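Local structure of mbDLG-3 protein (Monosiga brevicollis, 6X1N) at residues A[20-25]-A[98-103]; A[36-41]-A[70-75]; A[62-67]-A[89-94]. The protein probably binds the C-terminal tails of partner proteins through this PDZ domain, the third of a Dlg-type membrane scaffold that may also bind protein kinases. All blocks are in the same frame, centred on the assembly; numbering follows the deposited sequence. Where two conformers were deposited one is given.

Contact 1: A[20-25]-A[98-103]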
ATOM      1  N   SER A  20      -5.585  -3.168  -4.644  1.00  7.17           N
ATOM      2  CA  SER A  20      -5.575  -1.828  -5.205  1.00  7.33           C
ATOM      3  C   SER A  20      -4.995  -0.871  -4.178  1.00  6.52           C
ATOM      4  O   SER A  20      -5.187  -1.056  -2.971  1.00  7.49           O
ATOM      5  CB  SER A  20      -7.002  -1.355  -5.480  1.00  7.37           C
ATOM      6  OG  SER A  20      -7.703  -2.274  -6.310  1.00 10.44           O
ATOM      7  N   LEU A  21      -4.306   0.165  -4.643  1.00  6.74           N
ATOM      8  CA  LEU A  21      -3.811   1.196  -3.739  1.00  7.17           C
ATOM      9  C   LEU A  21      -4.304   2.578  -4.152  1.00  6.73           C
ATOM     10  O   LEU A  21      -4.777   2.793  -5.274  1.00  7.13           O
ATOM     11  CB  LEU A  21      -2.281   1.153  -3.568  1.00  8.54           C
ATOM     12  CG  LEU A  21      -1.376   1.296  -4.796  1.00  7.83           C
ATOM     13  CD1 LEU A  21      -1.290   2.736  -5.309  1.00  9.57           C
ATOM     14  CD2 LEU A  21       0.026   0.793  -4.486  1.00 10.87           C
ATOM     15  N   LEU A  22      -4.172   3.520  -3.225  1.00  6.60           N
ATOM     16  CA  LEU A  22      -4.508   4.909  -3.483  1.00  8.12           C
ATOM     17  C   LEU A  22      -3.417   5.793  -2.905  1.00  7.83           C
ATOM     18  O   LEU A  22      -2.601   5.371  -2.079  1.00  7.98           O
ATOM     19  CB  LEU A  22      -5.892   5.315  -2.946  1.00  9.78           C
ATOM     20  CG  LEU A  22      -6.187   5.387  -1.444  1.00  9.82           C
ATOM     21  CD1 LEU A  22      -5.508   6.571  -0.726  1.00 10.84           C
ATOM     22  CD2 LEU A  22      -7.696   5.479  -1.262  1.00 11.67           C
ATOM     23  N   GLY A  23      -3.411   7.036  -3.350  1.00  7.27           N
ATOM     24  CA  GLY A  23      -2.472   7.996  -2.841  1.00  8.31           C
ATOM     25  C   GLY A  23      -2.858   9.381  -3.300  1.00  8.82           C
ATOM     26  O   GLY A  23      -3.873   9.573  -3.972  1.00  9.08           O
ATOM     27  N   PRO A  24      -2.057  10.378  -2.938  1.00  8.97           N
ATOM     28  CA  PRO A  24      -2.375  11.759  -3.308  1.00 10.36           C
ATOM     29  C   PRO A  24      -1.991  12.045  -4.752  1.00  8.61           C
ATOM     30  O   PRO A  24      -1.197  11.337  -5.369  1.00  8.89           O
ATOM     31  CB  PRO A  24      -1.509  12.584  -2.347  1.00 10.65           C
ATOM     32  CG  PRO A  24      -0.331  11.726  -2.090  1.00 11.35           C
ATOM     33  CD  PRO A  24      -0.812  10.274  -2.160  1.00  9.44           C
ATOM     34  N   ALA A  25      -2.586  13.105  -5.293  1.00 10.92           N
ATOM     35  CA  ALA A  25      -2.270  13.502  -6.660  1.00 11.05           C
ATOM     36  C   ALA A  25      -0.797  13.870  -6.815  1.00 11.81           C
ATOM     37  O   ALA A  25      -0.165  13.514  -7.819  1.00 14.86           O
ATOM     38  CB  ALA A  25      -3.153  14.678  -7.082  1.00 14.50           C
ATOM     39  N   GLY A  98      -7.713   6.596  10.540  1.00 10.54           N
ATOM     40  CA  GLY A  98      -7.921   8.035  10.544  1.00 12.90           C
ATOM     41  C   GLY A  98      -7.509   8.672   9.233  1.00 10.89           C
ATOM     42  O   GLY A  98      -8.282   9.406   8.608  1.00 11.57           O
ATOM     43  N   MET A  99      -6.291   8.373   8.776  1.00  9.52           N
ATOM     44  CA  MET A  99      -5.831   8.958   7.522  1.00  9.18           C
ATOM     45  C   MET A  99      -6.609   8.400   6.340  1.00  9.26           C
ATOM     46  O   MET A  99      -6.912   9.130   5.390  1.00 10.01           O
ATOM     47  CB  MET A  99      -4.330   8.737   7.343  1.00  9.07           C
ATOM     48  CG  MET A  99      -3.768   9.412   6.094  1.00 10.08           C
ATOM     49  SD  MET A  99      -3.842  11.230   6.162  1.00  9.76           S
ATOM     50  CE  MET A  99      -2.370  11.579   7.108  1.00 10.41           C
ATOM     51  N   TYR A 100      -6.940   7.109   6.383  1.00  9.44           N
ATOM     52  CA  TYR A 100      -7.760   6.535   5.321  1.00  9.55           C
ATOM     53  C   TYR A 100      -9.094   7.266   5.222  1.00 11.49           C
ATOM     54  O   TYR A 100      -9.565   7.563   4.117  1.00 11.86           O
ATOM     55  CB  TYR A 100      -7.948   5.037   5.562  1.00 10.05           C
ATOM     56  CG  TYR A 100      -8.495   4.278   4.368  1.00 10.67           C
ATOM     57  CD1 TYR A 100      -7.806   4.247   3.164  1.00 10.20           C
ATOM     58  CD2 TYR A 100      -9.686   3.561   4.458  1.00 10.95           C
ATOM     59  CE1 TYR A 100      -8.296   3.542   2.067  1.00 10.54           C
ATOM     60  CE2 TYR A 100     -10.181   2.846   3.365  1.00 11.80           C
ATOM     61  CZ  TYR A 100      -9.480   2.840   2.178  1.00  9.79           C
ATOM     62  OH  TYR A 100      -9.967   2.140   1.087  1.00 12.12           O
ATOM     63  N   ASP A 101      -9.705   7.584   6.367  0.65 12.48           N
ATOM     64  CA  ASP A 101     -10.957   8.334   6.357  0.65 14.45           C
ATOM     65  C   ASP A 101     -10.765   9.754   5.843  0.65 14.64           C
ATOM     66  O   ASP A 101     -11.667  10.307   5.204  0.65 15.24           O
ATOM     67  CB  ASP A 101     -11.571   8.363   7.754  0.65 15.13           C
ATOM     68  CG  ASP A 101     -12.884   9.125   7.794  0.65 17.93           C
ATOM     69  OD1 ASP A 101     -13.903   8.565   7.343  0.65 23.60           O
ATOM     70  OD2 ASP A 101     -12.892  10.277   8.274  0.65 23.87           O
ATOM     71  N   LEU A 102      -9.610  10.362   6.114  1.00 12.61           N
ATOM     72  CA  LEU A 102      -9.357  11.705   5.609  1.00 15.04           C
ATOM     73  C   LEU A 102      -9.327  11.722   4.087  1.00 13.74           C
ATOM     74  O   LEU A 102      -9.755  12.703   3.467  1.00 16.22           O
ATOM     75  CB  LEU A 102      -8.060  12.257   6.198  1.00 13.30           C
ATOM     76  CG  LEU A 102      -7.768  13.725   5.904  1.00 14.27           C
ATOM     77  CD1 LEU A 102      -8.898  14.608   6.429  1.00 18.59           C
ATOM     78  CD2 LEU A 102      -6.436  14.140   6.509  1.00 15.11           C
ATOM     79  N   TYR A 103      -8.862  10.633   3.468  1.00 14.19           N
ATOM     80  CA  TYR A 103      -8.878  10.541   2.014  1.00 13.68           C
ATOM     81  C   TYR A 103     -10.294  10.517   1.447  1.00 20.31           C
ATOM     82  O   TYR A 103     -10.477  10.814   0.263  1.00 21.27           O
ATOM     83  CB  TYR A 103      -8.109   9.304   1.543  1.00 15.75           C
ATOM     84  CG  TYR A 103      -6.642   9.553   1.260  1.00 11.88           C
ATOM     85  CD1 TYR A 103      -6.247  10.259   0.133  1.00 14.12           C
ATOM     86  CD2 TYR A 103      -5.652   9.065   2.105  1.00 11.74           C
ATOM     87  CE1 TYR A 103      -4.912  10.497  -0.132  1.00 12.59           C
ATOM     88  CE2 TYR A 103      -4.313   9.292   1.840  1.00 10.89           C
ATOM     89  CZ  TYR A 103      -3.951  10.000   0.717  1.00 11.54           C
ATOM     90  OH  TYR A 103      -2.632  10.243   0.419  1.00 11.17           O
TER

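Contact 2: A[36-41]-A[70-75]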
ATOM      1  N   VAL A  36      -2.249  12.359   3.100  1.00 10.63           N
ATOM      2  CA  VAL A  36      -0.932  12.051   2.565  1.00 10.87           C
ATOM      3  C   VAL A  36      -0.609  10.620   2.966  1.00  8.35           C
ATOM      4  O   VAL A  36      -1.087  10.119   3.989  1.00  9.06           O
ATOM      5  CB  VAL A  36       0.101  13.090   3.072  1.00 10.43           C
ATOM      6  CG1 VAL A  36       0.207  13.047   4.587  1.00 10.28           C
ATOM      7  CG2 VAL A  36       1.461  12.924   2.415  1.00 11.55           C
ATOM      8  N   GLY A  37       0.192   9.961   2.146  1.00  8.36           N
ATOM      9  CA  GLY A  37       0.521   8.563   2.340  1.00  9.33           C
ATOM     10  C   GLY A  37      -0.185   7.672   1.331  1.00  7.13           C
ATOM     11  O   GLY A  37      -1.181   8.041   0.705  1.00  8.85           O
ATOM     12  N   ILE A  38       0.367   6.484   1.160  1.00  5.98           N
ATOM     13  CA  ILE A  38      -0.164   5.480   0.243  1.00  6.53           C
ATOM     14  C   ILE A  38      -0.960   4.472   1.052  1.00  6.47           C
ATOM     15  O   ILE A  38      -0.515   4.042   2.124  1.00  6.83           O
ATOM     16  CB  ILE A  38       0.994   4.783  -0.492  1.00  6.23           C
ATOM     17  CG1 ILE A  38       1.813   5.800  -1.298  1.00  7.94           C
ATOM     18  CG2 ILE A  38       0.462   3.653  -1.379  1.00  8.11           C
ATOM     19  CD1 ILE A  38       0.985   6.589  -2.292  1.00  8.26           C
ATOM     20  N   PHE A  39      -2.132   4.082   0.548  1.00  6.83           N
ATOM     21  CA  PHE A  39      -3.045   3.197   1.263  1.00  6.14           C
ATOM     22  C   PHE A  39      -3.531   2.057   0.388  1.00  6.66           C
ATOM     23  O   PHE A  39      -3.663   2.205  -0.827  1.00  8.26           O
ATOM     24  CB  PHE A  39      -4.244   3.987   1.782  1.00  6.87           C
ATOM     25  CG  PHE A  39      -3.908   4.798   2.975  1.00  7.37           C
ATOM     26  CD1 PHE A  39      -3.191   5.967   2.846  1.00  8.59           C
ATOM     27  CD2 PHE A  39      -4.245   4.358   4.235  1.00  9.03           C
ATOM     28  CE1 PHE A  39      -2.832   6.686   3.962  1.00 10.41           C
ATOM     29  CE2 PHE A  39      -3.899   5.084   5.346  1.00 10.36           C
ATOM     30  CZ  PHE A  39      -3.189   6.231   5.216  1.00 10.27           C
ATOM     31  N   ILE A  40      -3.807   0.920   1.017  1.00  6.98           N
ATOM     32  CA  ILE A  40      -4.513  -0.167   0.348  1.00  6.91           C
ATOM     33  C   ILE A  40      -5.979   0.222   0.261  1.00  7.56           C
ATOM     34  O   ILE A  40      -6.621   0.475   1.289  1.00  8.51           O
ATOM     35  CB  ILE A  40      -4.348  -1.477   1.121  1.00  7.66           C
ATOM     36  CG1 ILE A  40      -2.869  -1.806   1.341  1.00 11.44           C
ATOM     37  CG2 ILE A  40      -5.125  -2.590   0.421  1.00  8.50           C
ATOM     38  CD1 ILE A  40      -2.176  -2.410   0.203  1.00 15.53           C
ATOM     39  N   SER A  41      -6.512   0.282  -0.957  1.00  7.57           N
ATOM     40  CA  SER A  41      -7.904   0.652  -1.168  1.00  9.15           C
ATOM     41  C   SER A  41      -8.821  -0.523  -1.494  1.00  8.81           C
ATOM     42  O   SER A  41     -10.040  -0.333  -1.498  1.00 11.09           O
ATOM     43  CB  SER A  41      -8.013   1.714  -2.272  1.00 10.58           C
ATOM     44  OG  SER A  41      -7.385   1.255  -3.458  1.00  9.87           O
ATOM     45  N   ALA A  70       6.231   7.528   2.373  1.00  7.28           N
ATOM     46  CA  ALA A  70       5.517   8.506   3.190  1.00  7.28           C
ATOM     47  C   ALA A  70       4.956   9.645   2.348  1.00  8.14           C
ATOM     48  O   ALA A  70       3.850  10.135   2.612  1.00  8.54           O
ATOM     49  CB  ALA A  70       6.439   9.057   4.282  1.00  8.86           C
ATOM     50  N   LEU A  71       5.717  10.099   1.347  1.00  8.29           N
ATOM     51  CA  LEU A  71       5.353  11.269   0.557  1.00  8.51           C
ATOM     52  C   LEU A  71       5.078  10.923  -0.899  1.00  7.69           C
ATOM     53  O   LEU A  71       5.034  11.821  -1.744  1.00  8.39           O
ATOM     54  CB  LEU A  71       6.440  12.345   0.646  1.00  9.93           C
ATOM     55  CG  LEU A  71       6.863  12.827   2.038  1.00  9.15           C
ATOM     56  CD1 LEU A  71       7.941  13.902   1.889  1.00 11.95           C
ATOM     57  CD2 LEU A  71       5.675  13.376   2.775  1.00 11.72           C
ATOM     58  N   ALA A  72       4.893   9.645  -1.214  1.00  7.63           N
ATOM     59  CA  ALA A  72       4.724   9.238  -2.600  1.00  6.90           C
ATOM     60  C   ALA A  72       3.370   9.693  -3.132  1.00  7.09           C
ATOM     61  O   ALA A  72       2.380   9.745  -2.407  1.00  7.46           O
ATOM     62  CB  ALA A  72       4.849   7.721  -2.724  1.00  9.11           C
ATOM     63  N   SER A  73       3.330  10.018  -4.422  1.00  6.61           N
ATOM     64  CA  SER A  73       2.044  10.192  -5.087  1.00  6.56           C
ATOM     65  C   SER A  73       1.432   8.829  -5.416  1.00  6.60           C
ATOM     66  O   SER A  73       2.126   7.815  -5.477  1.00  6.38           O
ATOM     67  CB  SER A  73       2.232  10.950  -6.403  1.00  7.27           C
ATOM     68  OG  SER A  73       3.053  10.189  -7.264  1.00  7.15           O
ATOM     69  N   TYR A  74       0.127   8.836  -5.704  1.00  6.68           N
ATOM     70  CA  TYR A  74      -0.495   7.653  -6.286  1.00  7.12           C
ATOM     71  C   TYR A  74       0.286   7.179  -7.498  1.00  7.66           C
ATOM     72  O   TYR A  74       0.639   6.003  -7.600  1.00  7.37           O
ATOM     73  CB  TYR A  74      -1.933   7.948  -6.706  1.00  8.37           C
ATOM     74  CG  TYR A  74      -2.409   6.855  -7.631  1.00  7.76           C
ATOM     75  CD1 TYR A  74      -2.732   5.606  -7.124  1.00  8.51           C
ATOM     76  CD2 TYR A  74      -2.465   7.037  -9.019  1.00  8.67           C
ATOM     77  CE1 TYR A  74      -3.129   4.572  -7.958  1.00  7.39           C
ATOM     78  CE2 TYR A  74      -2.847   6.006  -9.863  1.00  8.75           C
ATOM     79  CZ  TYR A  74      -3.187   4.786  -9.322  1.00  8.03           C
ATOM     80  OH  TYR A  74      -3.575   3.759 -10.153  1.00 10.17           O
ATOM     81  N   ARG A  75       0.567   8.090  -8.431  1.00  7.38           N
ATOM     82  CA  ARG A  75       1.229   7.686  -9.666  1.00  9.45           C
ATOM     83  C   ARG A  75       2.561   7.012  -9.377  1.00  8.92           C
ATOM     84  O   ARG A  75       2.904   6.000 -10.003  1.00 10.51           O
ATOM     85  CB  ARG A  75       1.433   8.903 -10.566  1.00 12.55           C
ATOM     86  CG  ARG A  75       1.730   8.564 -12.016  1.00 19.09           C
ATOM     87  CD  ARG A  75       0.436   8.324 -12.779  1.00 20.10           C
ATOM     88  NE  ARG A  75      -0.288   9.563 -13.043  1.00 23.14           N
ATOM     89  CZ  ARG A  75      -1.489   9.615 -13.607  1.00 17.00           C
ATOM     90  NH1 ARG A  75      -2.110   8.496 -13.956  1.00 20.21           N
ATOM     91  NH2 ARG A  75      -2.065  10.791 -13.823  1.00 20.15           N
TER
HETATM   92  O   HOH W   1       1.940  11.098  -0.021  1.00 15.44           O

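Contact 3: A[62-67]-A[89-94]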
ATOM      1  N   LEU A  62       3.718   1.921   4.378  1.00  7.29           N
ATOM      2  CA  LEU A  62       4.805   2.802   4.798  1.00  7.78           C
ATOM      3  C   LEU A  62       6.005   2.673   3.869  1.00  8.42           C
ATOM      4  O   LEU A  62       6.694   3.663   3.584  1.00  8.30           O
ATOM      5  CB  LEU A  62       5.200   2.498   6.241  1.00  9.61           C
ATOM      6  CG  LEU A  62       4.096   2.769   7.266  1.00  9.57           C
ATOM      7  CD1 LEU A  62       4.425   2.132   8.622  1.00 12.73           C
ATOM      8  CD2 LEU A  62       3.859   4.262   7.424  1.00 12.93           C
ATOM      9  N   SER A  63       6.274   1.465   3.383  1.00  8.54           N
ATOM     10  CA  SER A  63       7.354   1.265   2.432  1.00  8.48           C
ATOM     11  C   SER A  63       7.024   0.063   1.566  1.00  7.58           C
ATOM     12  O   SER A  63       6.241  -0.811   1.953  1.00  8.80           O
ATOM     13  CB  SER A  63       8.693   1.065   3.151  1.00 11.40           C
ATOM     14  OG  SER A  63       8.642  -0.076   3.981  1.00 13.49           O
ATOM     15  N   MET A  64       7.629   0.036   0.383  1.00  9.12           N
ATOM     16  CA  MET A  64       7.474  -1.070  -0.546  1.00 10.49           C
ATOM     17  C   MET A  64       8.806  -1.284  -1.240  1.00 10.76           C
ATOM     18  O   MET A  64       9.368  -0.343  -1.806  1.00  9.93           O
ATOM     19  CB  MET A  64       6.409  -0.749  -1.595  1.00  9.61           C
ATOM     20  CG  MET A  64       6.204  -1.857  -2.609  1.00 10.64           C
ATOM     21  SD  MET A  64       5.066  -1.434  -3.940  1.00 12.15           S
ATOM     22  CE  MET A  64       3.549  -1.130  -3.025  1.00 11.22           C
ATOM     23  N   ASN A  65       9.313  -2.512  -1.187  1.00 11.06           N
ATOM     24  CA  ASN A  65      10.562  -2.861  -1.860  1.00 12.91           C
ATOM     25  C   ASN A  65      11.686  -1.898  -1.490  1.00 14.43           C
ATOM     26  O   ASN A  65      12.449  -1.439  -2.339  1.00 16.20           O
ATOM     27  CB  ASN A  65      10.371  -2.979  -3.373  1.00 12.87           C
ATOM     28  CG  ASN A  65       9.581  -4.209  -3.753  1.00 12.73           C
ATOM     29  OD1 ASN A  65       9.360  -5.083  -2.917  1.00 15.99           O
ATOM     30  ND2 ASN A  65       9.161  -4.295  -5.002  1.00 15.04           N
ATOM     31  N   GLY A  66      11.773  -1.580  -0.201  1.00 15.10           N
ATOM     32  CA  GLY A  66      12.812  -0.706   0.304  1.00 17.26           C
ATOM     33  C   GLY A  66      12.598   0.775   0.078  1.00 19.44           C
ATOM     34  O   GLY A  66      13.444   1.572   0.504  1.00 22.15           O
ATOM     35  N   GLN A  67      11.505   1.176  -0.572  1.00 13.52           N
ATOM     36  CA  GLN A  67      11.240   2.578  -0.881  1.00 13.26           C
ATOM     37  C   GLN A  67      10.284   3.157   0.154  1.00 11.91           C
ATOM     38  O   GLN A  67       9.191   2.622   0.363  1.00 10.67           O
ATOM     39  CB  GLN A  67      10.651   2.725  -2.281  1.00 13.87           C
ATOM     40  CG  GLN A  67      11.453   2.014  -3.358  1.00 17.19           C
ATOM     41  CD  GLN A  67      12.927   2.352  -3.302  1.00 27.74           C
ATOM     42  OE1 GLN A  67      13.767   1.484  -3.044  1.00 30.57           O
ATOM     43  NE2 GLN A  67      13.252   3.620  -3.536  1.00 26.58           N
ATOM     44  N   MET A  89       7.211  -8.500  -3.917  1.00 10.99           N
ATOM     45  CA  MET A  89       6.869  -7.227  -3.302  1.00 11.45           C
ATOM     46  C   MET A  89       6.953  -7.379  -1.791  1.00 11.03           C
ATOM     47  O   MET A  89       6.254  -8.218  -1.214  1.00 13.18           O
ATOM     48  CB  MET A  89       5.457  -6.811  -3.708  1.00 11.48           C
ATOM     49  CG  MET A  89       5.036  -5.483  -3.124  1.00 10.91           C
ATOM     50  SD  MET A  89       3.284  -5.128  -3.343  1.00 10.86           S
ATOM     51  CE  MET A  89       3.177  -4.988  -5.128  1.00 11.59           C
ATOM     52  N   THR A  90       7.789  -6.576  -1.144  1.00 11.07           N
ATOM     53  CA  THR A  90       7.847  -6.535   0.309  1.00 11.69           C
ATOM     54  C   THR A  90       7.192  -5.238   0.759  1.00 12.33           C
ATOM     55  O   THR A  90       7.433  -4.182   0.166  1.00 14.08           O
ATOM     56  CB  THR A  90       9.283  -6.643   0.819  1.00 14.68           C
ATOM     57  OG1 THR A  90       9.843  -7.890   0.381  1.00 20.46           O
ATOM     58  CG2 THR A  90       9.296  -6.614   2.336  1.00 22.74           C
ATOM     59  N   LEU A  91       6.341  -5.331   1.778  1.00 10.84           N
ATOM     60  CA  LEU A  91       5.545  -4.213   2.264  1.00 11.04           C
ATOM     61  C   LEU A  91       5.726  -4.071   3.764  1.00 10.94           C
ATOM     62  O   LEU A  91       5.783  -5.072   4.484  1.00 12.43           O
ATOM     63  CB  LEU A  91       4.058  -4.482   2.037  1.00 11.96           C
ATOM     64  CG  LEU A  91       3.591  -4.687   0.602  1.00 10.95           C
ATOM     65  CD1 LEU A  91       2.189  -5.272   0.618  1.00 16.61           C
ATOM     66  CD2 LEU A  91       3.606  -3.382  -0.149  1.00 16.40           C
ATOM     67  N   ASN A  92       5.794  -2.831   4.237  1.00  9.37           N
ATOM     68  CA  ASN A  92       5.582  -2.501   5.638  1.00  9.54           C
ATOM     69  C   ASN A  92       4.230  -1.817   5.716  1.00  8.65           C
ATOM     70  O   ASN A  92       4.035  -0.764   5.093  1.00  9.48           O
ATOM     71  CB  ASN A  92       6.655  -1.548   6.158  1.00 12.99           C
ATOM     72  CG  ASN A  92       7.891  -2.261   6.627  1.00 19.53           C
ATOM     73  OD1 ASN A  92       8.413  -3.141   5.946  1.00 27.83           O
ATOM     74  ND2 ASN A  92       8.372  -1.887   7.808  1.00 23.19           N
ATOM     75  N   LEU A  93       3.304  -2.423   6.450  1.00  8.21           N
ATOM     76  CA  LEU A  93       1.909  -2.014   6.493  1.00  7.71           C
ATOM     77  C   LEU A  93       1.484  -1.762   7.929  1.00  7.00           C
ATOM     78  O   LEU A  93       1.939  -2.437   8.859  1.00  9.23           O
ATOM     79  CB  LEU A  93       1.013  -3.158   5.993  1.00  9.29           C
ATOM     80  CG  LEU A  93       1.258  -3.638   4.568  1.00  8.38           C
ATOM     81  CD1 LEU A  93       0.453  -4.895   4.284  1.00 10.79           C
ATOM     82  CD2 LEU A  93       0.903  -2.564   3.566  1.00 11.72           C
ATOM     83  N   THR A  94       0.566  -0.825   8.113  1.00  6.95           N
ATOM     84  CA  THR A  94      -0.119  -0.702   9.393  1.00  7.42           C
ATOM     85  C   THR A  94      -1.492  -0.093   9.156  1.00  7.78           C
ATOM     86  O   THR A  94      -1.648   0.768   8.287  1.00  8.15           O
ATOM     87  CB  THR A  94       0.717   0.115  10.394  1.00  8.91           C
ATOM     88  OG1 THR A  94       0.224  -0.084  11.728  1.00 10.37           O
ATOM     89  CG2 THR A  94       0.710   1.602  10.037  1.00 10.77           C
TER
HETATM   90  O   HOH W   2       9.299  -2.604   2.437  1.00 13.90           O

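Contact 1: A[20-25]-A[98-103]
Leu22 and Tyr103 bury more surface in this contact than any other residues, and they meet as a methyl group on an aromatic face. Leu22 CD1 lies 3.6 Å from the centroid of the Tyr103 ring and only 7° off the ring normal, a CH-pi contact in which the methyl sits over the middle of the ring. The two side chains slide past each other in opposite directions, Leu22 closing strand 19-22 and Tyr103 following Leu102 in the chain. CG of Leu22 stands between its backbone N and carbonyl carbon (chi1 68°), and from there the isobutyl group forks between two tyrosines. While CD1 takes the Tyr103 face, CD2 approaches Tyr100 at 3.9 Å from its CE1. Tyr100, three residues before Tyr103 and within helix 97-102, crosses the leucine obliquely; its hydroxyl is hydrogen-bonded to Glu57.

The far end of Tyr103 reaches beyond Leu22 to the chain that follows it. Its OH lies 3.2 Å from Pro24 CD and 3.4 Å from Pro24 N, a close approach without a hydrogen bond, since the proline nitrogen has no hydrogen to offer. The same hydroxyl that touches Pro24 makes a weak hydrogen bond to Gly37 O. Phe39 also packs on Leu22, and Pro35 on Tyr103.

Leu21, next along the strand, turns instead to helix 74-82, where it touches Ala77 and Val81. Strand 19-22 thus has the helix of the peptide groove on one side and the C-terminal helix on the other. Such an extra helix after the last strand, packed on the body of the domain away from the groove, is also found in the third PDZ domain of PSD-95.

Contact 2: A[36-41]-A[70-75]
Gly37, whose CA lies 5.1 Å from the CA of Ala70, also borders an aromatic ring two residues on: Gly37 O and Val36 O both lie in the plane of the Phe39 ring, at its edge. Met99 also packs against that ring. The amide of Gly37 serves the other segment, donating a hydrogen bond to a water 3.0 Å from the N. This water lies within reach of Ala72 O at 2.8 Å and, in a longer and weak approach, 3.4 Å from Ala70 O. With phi at 107° and psi at 159°, the backbone of Gly37 is one that calls for glycine.

Ile38 CG1 is anti to its carbonyl carbon (chi1 -60°) and packs 3.9 Å from Ala72 CB; beyond it, Ile38 CD1 rests 3.5 Å from Ala72 O and beside Ser73 O. Val36 CG2 touches Ala70 O and, more distantly, Leu71 CD2 at 4.3 Å.

Ser73 is the N-cap of helix 74-82, its OG bonded to Gln76 N. The contact sets the loop leading into this helix beside the start of segment 36-41. Tyr74 occupies the first position of the helix that flanks the groove of the PDZ fold, a position commonly held in class I PDZ domains by a histidine that contacts the peptide.

Contact 3: A[62-67]-A[89-94]
Ser63 pairs with Asn92 and Met64 with Leu91 across two antiparallel strands. Asn92 N donates to Ser63 O at 3.1 Å, while Asn92 O accepts from Leu62 N at 2.8 Å. Leu62 and Ser63 thus both face Asn92, a classic beta bulge. Beyond the Met64-Leu91 pair, Asn65 N donates to Thr90 O, and the Asn65 side chain returns the bond: its OD1 accepts from Thr90 N at 2.8 Å, 168° at the hydrogen. One asparagine therefore holds both backbone polar groups of Thr90.

On one face of the sheet, Met64 crosses Met89 obliquely, CG to CG at 3.8 Å. Its bent end (chi3 -61°) carries CE to 3.7 Å from Leu91 CD2. On the other face, Ser63 OG lies 3.3 Å from Asn92 CB and binds a water at 3.0 Å, which gives a weak bond to Thr90 O.

A second shell sets Asn65 in place. It sits in a type I' turn from Met64 to Gln67, closed by backbone bonds in both directions, and its ND2 makes a weak bond to Val88 O. The methionines pack against Val81 of helix 74-82, with Leu80 also on Met64; along its other edge, strand 88-95 is bonded to strand 6-11.

Overall arrangement
The three contacts belong to one small PDZ domain and all reach its antiparallel sheet. Contacts 1 and 2 lie close together, their centres about 7 Å apart, on the neighbouring strands 19-22 and 38-43 respectively. Centre to centre, contact 3 lies about 11 Å from contact 2 and 16 Å from contact 1, across the chain's centre from the latter. Along the chain, contact 1 brings together the earliest and latest segments and spans the other two, whose segments alternate. Leu21 CD2 and Met64 CE approach to 4.3 Å, linking contacts 1 and 3. Contacts 1 and 2 thus lie around the strand and helix that would flank a peptide groove, and contact 3 in the sheet beside that helix.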